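Local atomic coordinates of DotU family type IV/VI secretion system protein (Acinetobacter baumannii, PDB entry 6Y4R), a protein that probably acts, as the cytoplasmic domain of TssL, within the membrane-anchored complex of the type VI secretion system. Residues 5-10 with 48-53; 16-21 with 64-69; 124-129 with 147-152. One frame throughout, in Å; residues are numbered along the deposited sequence.

Contact 1. Residues 5-10 with 48-53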
loop_
_atom_site.group_PDB
_atom_site.type_symbol
_atom_site.label_atom_id
_atom_site.label_comp_id
_atom_site.label_asym_id
_atom_site.label_seq_id
_atom_site.Cartn_x
_atom_site.Cartn_y
_atom_site.Cartn_z
ATOM N N ILE A 5 -7.972 -6.268 -4.126
ATOM C CA ILE A 5 -6.893 -7.022 -3.494
ATOM C C ILE A 5 -6.360 -8.088 -4.446
ATOM O O ILE A 5 -5.154 -8.344 -4.493
ATOM C CB ILE A 5 -7.388 -7.638 -2.167
ATOM C CG1 ILE A 5 -7.532 -6.580 -1.086
ATOM C CG2 ILE A 5 -6.443 -8.706 -1.663
ATOM C CD1 ILE A 5 -6.181 -6.040 -0.681
ATOM N N ASP A 6 -7.251 -8.727 -5.223
ATOM C CA ASP A 6 -6.838 -9.767 -6.166
ATOM C C ASP A 6 -6.094 -9.207 -7.383
ATOM O O ASP A 6 -5.209 -9.887 -7.928
ATOM C CB ASP A 6 -8.048 -10.603 -6.612
ATOM C CG ASP A 6 -8.768 -11.295 -5.443
ATOM O OD1 ASP A 6 -8.081 -11.777 -4.511
ATOM O OD2 ASP A 6 -10.014 -11.411 -5.484
ATOM N N LEU A 7 -6.417 -7.981 -7.821
ATOM C CA LEU A 7 -5.672 -7.389 -8.934
ATOM C C LEU A 7 -4.272 -6.959 -8.510
ATOM O O LEU A 7 -3.339 -7.003 -9.322
ATOM C CB LEU A 7 -6.426 -6.187 -9.507
ATOM C CG LEU A 7 -7.819 -6.385 -10.088
ATOM C CD1 LEU A 7 -8.403 -5.028 -10.422
ATOM C CD2 LEU A 7 -7.740 -7.240 -11.350
ATOM N N LEU A 8 -4.098 -6.602 -7.238
ATOM C CA LEU A 8 -2.804 -6.282 -6.646
ATOM C C LEU A 8 -2.095 -7.514 -6.096
ATOM O O LEU A 8 -1.081 -7.374 -5.393
ATOM C CB LEU A 8 -2.996 -5.259 -5.525
ATOM C CG LEU A 8 -3.419 -3.853 -5.882
ATOM C CD1 LEU A 8 -3.839 -3.168 -4.593
ATOM C CD2 LEU A 8 -2.242 -3.139 -6.531
ATOM N N HIS A 9 -2.597 -8.713 -6.421
ATOM C CA HIS A 9 -2.016 -9.945 -5.885
ATOM C C HIS A 9 -0.542 -10.071 -6.259
ATOM O O HIS A 9 0.277 -10.499 -5.437
ATOM C CB HIS A 9 -2.806 -11.153 -6.416
ATOM C CG HIS A 9 -2.265 -12.485 -6.026
ATOM N ND1 HIS A 9 -1.909 -13.435 -6.951
ATOM C CD2 HIS A 9 -2.075 -13.066 -4.815
ATOM C CE1 HIS A 9 -1.493 -14.534 -6.331
ATOM N NE2 HIS A 9 -1.578 -14.338 -5.027
ATOM N N ASP A 10 -0.181 -9.701 -7.495
ATOM C CA ASP A 10 1.223 -9.788 -7.907
ATOM C C ASP A 10 2.090 -8.754 -7.188
ATOM O O ASP A 10 3.235 -9.048 -6.821
ATOM C CB ASP A 10 1.347 -9.609 -9.422
ATOM C CG ASP A 10 0.904 -10.846 -10.215
ATOM O OD1 ASP A 10 0.726 -11.940 -9.617
ATOM O OD2 ASP A 10 0.758 -10.727 -11.456
ATOM N N LEU A 48 -12.549 -3.522 -15.605
ATOM C CA LEU A 48 -13.541 -4.151 -14.759
ATOM C C LEU A 48 -14.448 -3.126 -14.122
ATOM O O LEU A 48 -15.300 -3.490 -13.311
ATOM C CB LEU A 48 -12.878 -5.038 -13.701
ATOM C CG LEU A 48 -12.154 -6.317 -14.163
ATOM C CD1 LEU A 48 -11.489 -7.042 -12.978
ATOM C CD2 LEU A 48 -13.097 -7.264 -14.914
ATOM N N GLN A 49 -14.274 -1.857 -14.490
ATOM C CA GLN A 49 -15.230 -0.789 -14.265
ATOM C C GLN A 49 -15.203 -0.299 -12.821
ATOM O O GLN A 49 -16.207 0.231 -12.335
ATOM C CB GLN A 49 -16.648 -1.238 -14.672
ATOM C CG GLN A 49 -16.685 -1.967 -16.041
ATOM C CD GLN A 49 -17.579 -1.347 -17.086
ATOM O OE1 GLN A 49 -18.059 -0.229 -16.929
ATOM N NE2 GLN A 49 -17.803 -2.075 -18.177
ATOM N N PHE A 50 -14.085 -0.471 -12.108
ATOM C CA PHE A 50 -13.950 0.177 -10.812
ATOM C C PHE A 50 -13.819 1.681 -11.023
ATOM O O PHE A 50 -13.235 2.140 -12.006
ATOM C CB PHE A 50 -12.725 -0.324 -10.043
ATOM C CG PHE A 50 -12.792 -1.763 -9.596
ATOM C CD1 PHE A 50 -13.186 -2.079 -8.303
ATOM C CD2 PHE A 50 -12.431 -2.792 -10.450
ATOM C CE1 PHE A 50 -13.242 -3.389 -7.876
ATOM C CE2 PHE A 50 -12.479 -4.109 -10.031
ATOM C CZ PHE A 50 -12.886 -4.404 -8.742
ATOM N N SER A 51 -14.339 2.449 -10.067
ATOM C CA SER A 51 -14.315 3.897 -10.181
ATOM C C SER A 51 -12.879 4.402 -10.153
ATOM O O SER A 51 -11.988 3.774 -9.574
ATOM C CB SER A 51 -15.125 4.537 -9.053
ATOM O OG SER A 51 -14.329 4.706 -7.893
ATOM N N ALA A 52 -12.672 5.568 -10.779
ATOM C CA ALA A 52 -11.348 6.183 -10.842
ATOM C C ALA A 52 -10.783 6.480 -9.462
ATOM O O ALA A 52 -9.559 6.453 -9.286
ATOM C CB ALA A 52 -11.399 7.465 -11.672
ATOM N N ASP A 53 -11.637 6.769 -8.472
ATOM C CA ASP A 53 -11.106 7.022 -7.134
ATOM C C ASP A 53 -10.645 5.735 -6.461
ATOM O O ASP A 53 -9.619 5.737 -5.764
ATOM C CB ASP A 53 -12.133 7.737 -6.258
ATOM C CG ASP A 53 -12.741 8.939 -6.935
ATOM O OD1 ASP A 53 -12.193 10.053 -6.783
ATOM O OD2 ASP A 53 -13.777 8.782 -7.612
#
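L7 meets L48 and F50 with the two branches of its isobutyl group, one methyl for each partner. Its CD2 lies 4.1 Å from CD1 of L48, while its CD1 comes to 4.2 Å from CE2 of F50. The side chains of L7 and L48 cross obliquely and touch at their methyl ends. Toward F50 the methyl arrives at a slant to the ring, near the CE2 corner. In L7 the CG atom stands beside the backbone N and anti to the carbonyl carbon (chi1 -61°), a setting that carries both methyls off helix 4-7 toward the turn at 48-50. At that turn Q49, with positive phi, closes helix 27-47 in a Schellman motif, and S51 caps the start of helix 52-71, its OG accepting from the backbone N of D54. I2 touches both L7 and L48; F41, Q44 and A45 of helix 27-47 pack on L7, and F50 reaches A120 of helix 119-130. No hydrogen bond crosses between 5-10 and 48-53; with 89 Å² buried in all, the contact is a small apolar patch at the surface, which implies dispersion and hydrophobic burial rather than directional bonding.

Contact 2. Residues 16-21 with 64-69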
loop_
_atom_site.group_PDB
_atom_site.type_symbol
_atom_site.label_atom_id
_atom_site.label_comp_id
_atom_site.label_asym_id
_atom_site.label_seq_id
_atom_site.Cartn_x
_atom_site.Cartn_y
_atom_site.Cartn_z
ATOM N N PHE A 16 5.531 -8.796 0.338
ATOM C CA PHE A 16 5.729 -9.894 1.271
ATOM C C PHE A 16 7.166 -10.399 1.237
ATOM O O PHE A 16 7.706 -10.786 2.280
ATOM C CB PHE A 16 4.729 -11.016 0.952
ATOM C CG PHE A 16 4.365 -11.881 2.138
ATOM C CD1 PHE A 16 4.185 -11.332 3.401
ATOM C CD2 PHE A 16 4.201 -13.259 1.982
ATOM C CE1 PHE A 16 3.853 -12.142 4.491
ATOM C CE2 PHE A 16 3.869 -14.082 3.069
ATOM C CZ PHE A 16 3.697 -13.523 4.324
ATOM N N LEU A 17 7.813 -10.391 0.060
ATOM C CA LEU A 17 9.192 -10.885 -0.038
ATOM C C LEU A 17 10.163 -9.986 0.713
ATOM O O LEU A 17 11.078 -10.473 1.391
ATOM C CB LEU A 17 9.659 -10.990 -1.491
ATOM C CG LEU A 17 9.099 -12.069 -2.408
ATOM C CD1 LEU A 17 9.559 -11.820 -3.844
ATOM C CD2 LEU A 17 9.482 -13.477 -1.927
ATOM N N ILE A 18 10.003 -8.675 0.578
ATOM C CA ILE A 18 10.865 -7.736 1.296
ATOM C C ILE A 18 10.641 -7.848 2.793
ATOM O O ILE A 18 11.594 -7.814 3.587
ATOM C CB ILE A 18 10.650 -6.301 0.784
ATOM C CG1 ILE A 18 11.008 -6.230 -0.704
ATOM C CG2 ILE A 18 11.402 -5.296 1.644
ATOM C CD1 ILE A 18 11.018 -4.832 -1.251
ATOM N N ARG A 19 9.383 -8.015 3.201
ATOM C CA ARG A 19 9.102 -8.228 4.610
ATOM C C ARG A 19 9.771 -9.502 5.078
ATOM O O ARG A 19 10.241 -9.580 6.216
ATOM C CB ARG A 19 7.595 -8.314 4.812
ATOM C CG ARG A 19 6.821 -6.983 4.758
ATOM C CD ARG A 19 5.421 -7.238 5.293
ATOM N NE ARG A 19 5.242 -6.851 6.690
ATOM C CZ ARG A 19 4.527 -7.566 7.552
ATOM N NH1 ARG A 19 3.960 -8.708 7.156
ATOM N NH2 ARG A 19 4.393 -7.157 8.809
ATOM N N ASN A 20 9.859 -10.492 4.190
ATOM C CA ASN A 20 10.490 -11.773 4.461
ATOM C C ASN A 20 11.977 -11.782 4.134
ATOM O O ASN A 20 12.562 -12.860 3.943
ATOM C CB ASN A 20 9.771 -12.868 3.686
ATOM C CG ASN A 20 8.353 -13.067 4.161
ATOM O OD1 ASN A 20 7.946 -12.512 5.195
ATOM N ND2 ASN A 20 7.595 -13.891 3.433
ATOM N N GLN A 21 12.587 -10.607 4.044
ATOM C CA GLN A 21 14.025 -10.408 4.018
ATOM C C GLN A 21 14.631 -10.788 2.672
ATOM O O GLN A 21 15.866 -10.885 2.565
ATOM C CB GLN A 21 14.711 -11.163 5.165
ATOM C CG GLN A 21 14.397 -10.558 6.533
ATOM C CD GLN A 21 14.373 -9.027 6.487
ATOM O OE1 GLN A 21 15.421 -8.375 6.529
ATOM N NE2 GLN A 21 13.168 -8.448 6.438
ATOM N N ALA A 64 2.418 3.999 -0.848
ATOM C CA ALA A 64 2.797 4.361 0.514
ATOM C C ALA A 64 3.376 3.157 1.258
ATOM O O ALA A 64 4.324 3.301 2.040
ATOM C CB ALA A 64 1.598 4.956 1.257
ATOM N N LEU A 65 2.842 1.960 1.000
ATOM C CA LEU A 65 3.229 0.749 1.726
ATOM C C LEU A 65 4.574 0.197 1.262
ATOM O O LEU A 65 5.393 -0.224 2.087
ATOM C CB LEU A 65 2.130 -0.305 1.589
ATOM C CG LEU A 65 2.415 -1.775 1.868
ATOM C CD1 LEU A 65 2.609 -2.025 3.346
ATOM C CD2 LEU A 65 1.266 -2.596 1.344
ATOM N N ILE A 66 4.789 0.125 -0.057
ATOM C CA ILE A 66 6.076 -0.333 -0.590
ATOM C C ILE A 66 7.190 0.637 -0.213
ATOM O O ILE A 66 8.313 0.213 0.088
ATOM C CB ILE A 66 5.992 -0.531 -2.117
ATOM C CG1 ILE A 66 7.293 -1.113 -2.669
ATOM C CG2 ILE A 66 5.663 0.780 -2.833
ATOM C CD1 ILE A 66 7.678 -2.406 -2.057
ATOM N N ASP A 67 6.894 1.943 -0.166
ATOM C CA ASP A 67 7.944 2.895 0.178
ATOM C C ASP A 67 8.426 2.692 1.609
ATOM O O ASP A 67 9.639 2.656 1.860
ATOM C CB ASP A 67 7.471 4.349 0.024
ATOM C CG ASP A 67 7.431 4.852 -1.434
ATOM O OD1 ASP A 67 7.913 4.162 -2.360
ATOM O OD2 ASP A 67 7.026 6.025 -1.632
ATOM N N GLU A 68 7.501 2.488 2.555
ATOM C CA GLU A 68 7.910 2.404 3.958
ATOM C C GLU A 68 8.470 1.040 4.322
ATOM O O GLU A 68 9.317 0.940 5.217
ATOM C CB GLU A 68 6.754 2.792 4.881
ATOM C CG GLU A 68 6.927 2.323 6.329
ATOM C CD GLU A 68 5.711 2.586 7.223
ATOM O OE1 GLU A 68 5.291 3.753 7.302
ATOM O OE2 GLU A 68 5.168 1.639 7.841
ATOM N N THR A 69 8.018 -0.012 3.645
ATOM C CA THR A 69 8.624 -1.323 3.831
ATOM C C THR A 69 10.110 -1.266 3.505
ATOM O O THR A 69 10.944 -1.815 4.236
ATOM C CB THR A 69 7.912 -2.351 2.952
ATOM O OG1 THR A 69 6.537 -2.441 3.339
ATOM C CG2 THR A 69 8.554 -3.701 3.074
#
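The last turn of helix 9-19 packs against the closing part of helix 52-71 inside an all-helical domain, with I18 and T69 at the centre. CG2 of I18 sits 3.6 Å from CG2 of T69, the two side chains meeting at a slant. The side chain of R19 crosses that of T69 at about a right angle, its CG 4.1 Å from CG2 of T69. The CD1 atoms of I18 and I66 approach to 4.2 Å. T69 can present carbon here because its hydroxyl is turned back on its own helix: with OG1 beside the backbone N (chi1 -62°), it donates to O of L65 at 2.8 Å. T69 N donates to that oxygen from the opposite face of the carbonyl plane. I15 extends the apolar layer, touching I66 and T69. The carboxylate of D67 accepts hydrogen bonds from W85 NE1 and the backbone N of L90 and Q91, and E68 forms a salt bridge with R138. NE2 of Q21 bonds to O of R19 at 3.1 Å, and Q21, at positive phi, is the C-prime residue of a Schellman motif (Y22 N to L17 O, Q21 N to I18 O) ending the helix.

Contact 3. Residues 124-129 with 147-152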
loop_
_atom_site.group_PDB
_atom_site.type_symbol
_atom_site.label_atom_id
_atom_site.label_comp_id
_atom_site.label_asym_id
_atom_site.label_seq_id
_atom_site.Cartn_x
_atom_site.Cartn_y
_atom_site.Cartn_z
ATOM N N VAL A 124 -8.332 -2.865 0.510
ATOM C CA VAL A 124 -6.920 -2.623 0.195
ATOM C C VAL A 124 -6.232 -1.871 1.335
ATOM O O VAL A 124 -5.125 -2.236 1.757
ATOM C CB VAL A 124 -6.791 -1.877 -1.156
ATOM C CG1 VAL A 124 -5.385 -1.353 -1.375
ATOM C CG2 VAL A 124 -7.180 -2.783 -2.322
ATOM N N PHE A 125 -6.857 -0.794 1.840
ATOM C CA PHE A 125 -6.212 -0.036 2.911
ATOM C C PHE A 125 -6.053 -0.861 4.179
ATOM O O PHE A 125 -5.066 -0.683 4.901
ATOM C CB PHE A 125 -6.985 1.233 3.239
ATOM C CG PHE A 125 -6.623 2.415 2.378
ATOM C CD1 PHE A 125 -6.883 2.413 1.025
ATOM C CD2 PHE A 125 -6.007 3.533 2.931
ATOM C CE1 PHE A 125 -6.551 3.515 0.245
ATOM C CE2 PHE A 125 -5.667 4.613 2.151
ATOM C CZ PHE A 125 -5.946 4.605 0.812
ATOM N N HIS A 126 -7.012 -1.751 4.475
ATOM C CA HIS A 126 -6.873 -2.670 5.606
ATOM C C HIS A 126 -5.736 -3.658 5.381
ATOM O O HIS A 126 -4.945 -3.927 6.293
ATOM C CB HIS A 126 -8.197 -3.411 5.829
ATOM C CG HIS A 126 -8.140 -4.498 6.860
ATOM N ND1 HIS A 126 -8.214 -5.832 6.530
ATOM C CD2 HIS A 126 -8.064 -4.450 8.213
ATOM C CE1 HIS A 126 -8.169 -6.562 7.635
ATOM N NE2 HIS A 126 -8.072 -5.748 8.672
ATOM N N TYR A 127 -5.630 -4.195 4.164
ATOM C CA TYR A 127 -4.595 -5.181 3.855
ATOM C C TYR A 127 -3.194 -4.581 3.868
ATOM O O TYR A 127 -2.233 -5.271 4.215
ATOM C CB TYR A 127 -4.907 -5.836 2.508
ATOM C CG TYR A 127 -4.114 -7.080 2.248
ATOM C CD1 TYR A 127 -4.248 -8.186 3.064
ATOM C CD2 TYR A 127 -3.281 -7.173 1.152
ATOM C CE1 TYR A 127 -3.517 -9.344 2.827
ATOM C CE2 TYR A 127 -2.551 -8.331 0.894
ATOM C CZ TYR A 127 -2.676 -9.411 1.735
ATOM O OH TYR A 127 -1.963 -10.561 1.493
ATOM N N CYS A 128 -3.046 -3.317 3.488
ATOM C CA CYS A 128 -1.762 -2.650 3.669
ATOM C C CYS A 128 -1.437 -2.510 5.154
ATOM O O CYS A 128 -0.266 -2.545 5.549
ATOM C CB CYS A 128 -1.793 -1.288 2.989
ATOM S SG CYS A 128 -1.957 -1.411 1.190
ATOM N N LEU A 129 -2.460 -2.313 5.994
ATOM C CA LEU A 129 -2.207 -2.261 7.431
ATOM C C LEU A 129 -1.784 -3.628 7.988
ATOM O O LEU A 129 -0.855 -3.690 8.804
ATOM C CB LEU A 129 -3.443 -1.716 8.169
ATOM C CG LEU A 129 -3.782 -0.240 7.896
ATOM C CD1 LEU A 129 -5.209 0.130 8.295
ATOM C CD2 LEU A 129 -2.792 0.664 8.622
ATOM N N HIS A 147 -5.361 -1.451 17.467
ATOM C CA HIS A 147 -6.806 -1.356 17.640
ATOM C C HIS A 147 -7.461 -0.777 16.394
ATOM O O HIS A 147 -8.567 -1.179 16.038
ATOM C CB HIS A 147 -7.178 -0.608 18.919
ATOM C CG HIS A 147 -8.361 -1.209 19.597
ATOM N ND1 HIS A 147 -8.817 -0.820 20.833
ATOM C CD2 HIS A 147 -9.176 -2.218 19.202
ATOM C CE1 HIS A 147 -9.869 -1.562 21.166
ATOM N NE2 HIS A 147 -10.112 -2.417 20.189
ATOM N N LEU A 148 -6.798 0.151 15.701
ATOM C CA LEU A 148 -7.398 0.668 14.469
ATOM C C LEU A 148 -7.493 -0.419 13.408
ATOM O O LEU A 148 -8.530 -0.559 12.744
ATOM C CB LEU A 148 -6.611 1.855 13.926
ATOM C CG LEU A 148 -6.814 2.189 12.446
ATOM C CD1 LEU A 148 -8.187 2.715 12.201
ATOM C CD2 LEU A 148 -5.818 3.240 12.065
ATOM N N VAL A 149 -6.441 -1.231 13.270
ATOM C CA VAL A 149 -6.471 -2.326 12.309
ATOM C C VAL A 149 -7.563 -3.313 12.673
ATOM O O VAL A 149 -8.259 -3.839 11.800
ATOM C CB VAL A 149 -5.095 -3.012 12.245
ATOM C CG1 VAL A 149 -5.119 -4.147 11.230
ATOM C CG2 VAL A 149 -4.012 -1.992 11.894
ATOM N N ALA A 150 -7.750 -3.555 13.972
ATOM C CA ALA A 150 -8.730 -4.536 14.408
ATOM C C ALA A 150 -10.145 -4.141 14.010
ATOM O O ALA A 150 -10.921 -4.984 13.546
ATOM C CB ALA A 150 -8.635 -4.720 15.919
ATOM N N ARG A 151 -10.499 -2.862 14.172
ATOM C CA ARG A 151 -11.877 -2.432 13.926
ATOM C C ARG A 151 -12.176 -2.120 12.477
ATOM O O ARG A 151 -13.317 -2.310 12.040
ATOM C CB ARG A 151 -12.229 -1.201 14.734
ATOM C CG ARG A 151 -11.417 -1.010 15.948
ATOM C CD ARG A 151 -11.670 0.301 16.555
ATOM N NE ARG A 151 -11.230 0.311 17.955
ATOM C CZ ARG A 151 -11.386 1.315 18.809
ATOM N NH1 ARG A 151 -12.007 2.397 18.422
ATOM N NH2 ARG A 151 -10.938 1.183 20.035
ATOM N N VAL A 152 -11.206 -1.613 11.723
ATOM C CA VAL A 152 -11.437 -1.538 10.294
ATOM C C VAL A 152 -11.688 -2.934 9.762
ATOM O O VAL A 152 -12.541 -3.144 8.893
ATOM C CB VAL A 152 -10.253 -0.856 9.594
ATOM C CG1 VAL A 152 -10.498 -0.747 8.108
ATOM C CG2 VAL A 152 -10.032 0.517 10.172
#
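V149 stands between H126 and L129 across this helix pair and touches each in a different way. Its CG2 methyl lies 3.8 Å from CB of L129, an apolar contact close to the helix backbone. Its carbonyl O instead faces the edge of the H126 imidazole, lying in the ring plane 3.6 Å from CD2, while NE2 of H126 is 4.2 Å from CG1 of V149. One turn further along, V152 puts its CG1 methyl 4.2 Å from CB of H126, so the histidine is met at its root by one valine and at its ring edge by the other. CG of H126 is anti to the backbone N (chi1 173°), which swings the imidazole to V149. The helix axes run 10.0 Å apart at closest approach and largely antiparallel, at 143°, and the nearest CA atoms across the pair are those of H126 and V152, and of L129 and V149. Beyond this first shell, I156 continues the row on H126 and L145 reaches L129. On other sides of helix 119-130, F125 meets F104 and packs on D57 and A61 of helix 52-71, C128 touches A61 and L65, and Y127 sets its ring edge-to-face with F12. Helix 119-130 thus packs on 143-159 through H126 and L129 and on 9-19 and 52-71 through other residues, while helix 100-114 touches both members of the pair, through F125 and L148.

How the contacts relate
From the N terminus, helix 4-7 and helix 9-19 supply the first segments of contacts 1 and 2, and helix 27-47 then leads to their partners at 48-53 and 64-69. Their segments alternate along the chain, so the two loops cross, one closed in the turn just before helix 52-71 and the other near its end; the contacts lie on opposite sides of the chain centre, their centres 20 Å apart. Contact 3 follows in series, closing a shorter loop between helices 119-130 and 143-159. It joins the earlier pair through 124-129: CD1 of I5 lies 3.4 Å from CB of Y127, and CD2 of L65 lies 3.4 Å from SG of C128.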